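Local coordinates for protein bottromycin amidohydrolase (PDB 6I5S) that probably hydrolyses the thiazoline-bearing intermediate of bottromycin biosynthesis, acting as the gatekeeper amidohydrolase of the pathway with a two-zinc site, at residues L28-R36 with R131-R139. Residues are numbered along the deposited sequence; the frame is centred on the assembly and turned at random.
Sequences LERLADRPR and RARHAVLPR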
loop_
_atom_site.group_PDB
_atom_site.type_symbol
_atom_site.label_atom_id
_atom_site.label_comp_id
_atom_site.label_asym_id
_atom_site.label_seq_id
_atom_site.Cartn_x
_atom_site.Cartn_y
_atom_site.Cartn_z
ATOM N N LEU A 28 16.293 4.731 12.283
ATOM C CA LEU A 28 16.149 5.148 10.888
ATOM C C LEU A 28 17.070 6.342 10.600
ATOM O O LEU A 28 17.638 6.444 9.510
ATOM C CB LEU A 28 14.692 5.488 10.568
ATOM C CG LEU A 28 13.661 4.368 10.758
ATOM C CD1 LEU A 28 12.338 4.901 10.431
ATOM C CD2 LEU A 28 13.983 3.262 9.816
ATOM N N GLU A 29 17.291 7.193 11.597
ATOM C CA GLU A 29 18.270 8.299 11.437
ATOM C C GLU A 29 19.690 7.781 11.294
ATOM O O GLU A 29 20.433 8.257 10.431
ATOM C CB GLU A 29 18.169 9.242 12.619
ATOM C CG GLU A 29 16.889 10.034 12.603
ATOM C CD GLU A 29 16.816 11.136 13.686
ATOM O OE1 GLU A 29 17.682 11.184 14.587
ATOM O OE2 GLU A 29 15.882 11.967 13.630
ATOM N N ARG A 30 20.075 6.777 12.102
ATOM C CA ARG A 30 21.428 6.215 12.007
ATOM C C ARG A 30 21.655 5.572 10.654
ATOM O O ARG A 30 22.721 5.725 10.056
ATOM C CB ARG A 30 21.671 5.179 13.106
ATOM C CG ARG A 30 21.914 5.765 14.493
ATOM C CD ARG A 30 22.410 4.693 15.525
ATOM N NE ARG A 30 21.524 3.522 15.569
ATOM C CZ ARG A 30 20.482 3.386 16.382
ATOM N NH1 ARG A 30 20.190 4.338 17.254
ATOM N NH2 ARG A 30 19.723 2.299 16.317
ATOM N N LEU A 31 20.659 4.826 10.168
ATOM C CA LEU A 31 20.769 4.180 8.868
ATOM C C LEU A 31 20.930 5.182 7.735
ATOM O O LEU A 31 21.538 4.843 6.712
ATOM C CB LEU A 31 19.539 3.259 8.636
ATOM C CG LEU A 31 19.543 2.052 9.583
ATOM C CD1 LEU A 31 18.141 1.408 9.596
ATOM C CD2 LEU A 31 20.600 0.997 9.209
ATOM N N ALA A 32 20.436 6.436 7.897
ATOM C CA ALA A 32 20.505 7.400 6.810
ATOM C C ALA A 32 21.917 7.938 6.630
ATOM O O ALA A 32 22.193 8.621 5.637
ATOM C CB ALA A 32 19.499 8.512 7.061
ATOM N N ASP A 33 22.806 7.637 7.558
ATOM C CA ASP A 33 24.217 7.990 7.437
ATOM C C ASP A 33 24.995 6.960 6.646
ATOM O O ASP A 33 26.227 7.052 6.550
ATOM C CB ASP A 33 24.845 8.164 8.828
ATOM C CG ASP A 33 24.511 9.473 9.483
ATOM O OD1 ASP A 33 24.218 10.454 8.773
ATOM O OD2 ASP A 33 24.568 9.521 10.728
ATOM N N ARG A 34 24.344 5.991 6.081
ATOM C CA ARG A 34 25.089 4.912 5.449
ATOM C C ARG A 34 25.483 5.303 4.032
ATOM O O ARG A 34 24.936 6.272 3.473
ATOM C CB ARG A 34 24.254 3.655 5.423
ATOM C CG ARG A 34 24.141 2.993 6.767
ATOM C CD ARG A 34 23.951 1.580 6.540
ATOM N NE ARG A 34 23.991 0.824 7.776
ATOM C CZ ARG A 34 23.469 -0.391 7.868
ATOM N NH1 ARG A 34 22.962 -0.969 6.803
ATOM N NH2 ARG A 34 23.492 -1.045 9.002
ATOM N N PRO A 35 26.411 4.557 3.421
ATOM C CA PRO A 35 26.795 4.840 2.030
ATOM C C PRO A 35 25.606 4.691 1.092
ATOM O O PRO A 35 24.756 3.802 1.270
ATOM C CB PRO A 35 27.875 3.781 1.743
ATOM C CG PRO A 35 28.369 3.376 3.053
ATOM C CD PRO A 35 27.231 3.463 3.999
ATOM N N ARG A 36 25.545 5.557 0.072
ATOM C CA ARG A 36 24.494 5.440 -0.949
ATOM C C ARG A 36 25.087 5.143 -2.315
ATOM O O ARG A 36 24.430 5.347 -3.344
ATOM C CB ARG A 36 23.622 6.692 -0.998
ATOM C CG ARG A 36 22.811 6.851 0.293
ATOM C CD ARG A 36 22.092 8.181 0.368
ATOM N NE ARG A 36 21.585 8.395 1.727
ATOM C CZ ARG A 36 20.335 8.220 2.145
ATOM N NH1 ARG A 36 19.382 7.768 1.335
ATOM N NH2 ARG A 36 20.072 8.425 3.437
ATOM N N ARG A 131 13.447 13.501 1.197
ATOM C CA ARG A 131 14.247 14.336 0.291
ATOM C C ARG A 131 15.563 14.762 0.927
ATOM O O ARG A 131 16.585 14.870 0.238
ATOM C CB ARG A 131 13.444 15.596 -0.137
ATOM C CG ARG A 131 12.232 15.275 -1.016
ATOM C CD ARG A 131 11.429 16.535 -1.389
ATOM N NE ARG A 131 10.353 16.267 -2.354
ATOM C CZ ARG A 131 9.048 16.422 -2.134
ATOM N NH1 ARG A 131 8.574 16.861 -0.979
ATOM N NH2 ARG A 131 8.183 16.124 -3.096
ATOM N N ALA A 132 15.539 15.088 2.227
ATOM C CA ALA A 132 16.716 15.586 2.949
ATOM C C ALA A 132 17.691 14.464 3.291
ATOM O O ALA A 132 18.828 14.736 3.684
ATOM C CB ALA A 132 16.242 16.274 4.222
ATOM N N ARG A 133 17.241 13.212 3.161
ATOM C CA ARG A 133 18.026 12.033 3.577
ATOM C C ARG A 133 18.408 12.070 5.050
ATOM O O ARG A 133 19.529 11.710 5.426
ATOM C CB ARG A 133 19.256 11.885 2.682
ATOM C CG ARG A 133 18.836 11.466 1.303
ATOM C CD ARG A 133 20.005 11.454 0.322
ATOM N NE ARG A 133 19.651 10.703 -0.895
ATOM C CZ ARG A 133 20.481 10.530 -1.919
ATOM N NH1 ARG A 133 21.699 11.078 -1.890
ATOM N NH2 ARG A 133 20.113 9.819 -2.966
ATOM N N HIS A 134 17.473 12.515 5.897
ATOM C CA HIS A 134 17.695 12.558 7.345
ATOM C C HIS A 134 17.275 11.295 8.081
ATOM O O HIS A 134 17.670 11.119 9.241
ATOM C CB HIS A 134 16.954 13.735 7.962
ATOM C CG HIS A 134 17.548 15.054 7.615
ATOM N ND1 HIS A 134 18.887 15.223 7.307
ATOM C CD2 HIS A 134 16.979 16.277 7.507
ATOM C CE1 HIS A 134 19.120 16.509 7.051
ATOM N NE2 HIS A 134 17.981 17.168 7.175
ATOM N N ALA A 135 16.479 10.432 7.439
ATOM C CA ALA A 135 16.108 9.136 7.979
ATOM C C ALA A 135 15.775 8.240 6.802
ATOM O O ALA A 135 15.323 8.712 5.753
ATOM C CB ALA A 135 14.887 9.240 8.897
ATOM N N VAL A 136 15.968 6.940 6.989
ATOM C CA VAL A 136 15.606 5.964 5.976
ATOM C C VAL A 136 14.117 5.696 6.104
ATOM O O VAL A 136 13.660 5.217 7.153
ATOM C CB VAL A 136 16.413 4.676 6.168
ATOM C CG1 VAL A 136 15.998 3.633 5.177
ATOM C CG2 VAL A 136 17.867 4.973 5.921
ATOM N N LEU A 137 13.356 6.015 5.061
ATOM C CA LEU A 137 11.924 5.740 5.139
ATOM C C LEU A 137 11.358 5.598 3.722
ATOM O O LEU A 137 11.999 5.990 2.738
ATOM C CB LEU A 137 11.202 6.826 5.952
ATOM C CG LEU A 137 11.620 8.258 5.768
ATOM C CD1 LEU A 137 11.701 8.591 4.335
ATOM C CD2 LEU A 137 10.641 9.153 6.484
ATOM N N PRO A 138 10.193 4.976 3.584
ATOM C CA PRO A 138 9.554 4.887 2.272
ATOM C C PRO A 138 9.085 6.270 1.839
ATOM O O PRO A 138 8.732 7.114 2.678
ATOM C CB PRO A 138 8.351 3.967 2.508
ATOM C CG PRO A 138 8.461 3.475 3.913
ATOM C CD PRO A 138 9.380 4.422 4.660
ATOM N N ARG A 139 9.010 6.448 0.519
ATOM C CA ARG A 139 8.580 7.736 -0.028
ATOM C C ARG A 139 7.053 7.791 -0.083
ATOM O O ARG A 139 6.441 6.897 -0.674
ATOM C CB ARG A 139 9.162 7.883 -1.428
ATOM C CG ARG A 139 8.863 9.222 -2.158
ATOM C CD ARG A 139 9.633 10.399 -1.501
ATOM N NE ARG A 139 9.557 11.602 -2.330
ATOM C CZ ARG A 139 10.595 12.252 -2.854
ATOM N NH1 ARG A 139 11.851 11.872 -2.627
ATOM N NH2 ARG A 139 10.360 13.315 -3.609
HETATM O O HOH W 1 22.085 11.646 5.032
HETATM O O HOH W 2 17.243 8.911 3.818
#
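Val-136 N donates to Leu-28 O over 3.1 Å, nearly straight at 162° but from above the carbonyl plane, tying the last part of helix 23-31 to the strand-like chain that follows helix 121-132 and its Schellman motif at Arg-133. This is the tight part: Val-136 CG2 sits 3.6 Å from Leu-31 CB, Ala-32 CB comes within 3.6 Å of Ala-135 CA, and Val-427 touches Val-136 from strand 427-430. Val-136 O, buried with no polar partner in the model, has Leu-28 CD2 against it at 3.3 Å. The Glu-29 side is looser: Glu-29 and His-134 are exposed, and the Glu-29 side chain heads away, leaving just CB and CG near His-134 O.

Arg-36 and Arg-133 run antiparallel, guanidinium planes 16° apart, with Arg-133 CG 3.6 Å above the centre of the Arg-36 guanidinium and Arg-36 CD over the rim of the other. With CG anti to its carbonyl carbon (chi1 -66°) and an extended chain, Arg-36 brings NH2 to an in-plane lone pair of Ala-32 O (3.1 Å); a water links NH2 to Ala-135 O. Were Arg-36 replaced by an alanine, Ala-32 O and that water would probably lose their NH2 donor, and Arg-133 CG its flat cover. Arg-36 NH1 bonds to the main-chain Asp-425 O, whereas the Asp-425 and Asp-63 carboxylates salt-bridge Arg-133, probably letting two like-charged guanidiniums stack.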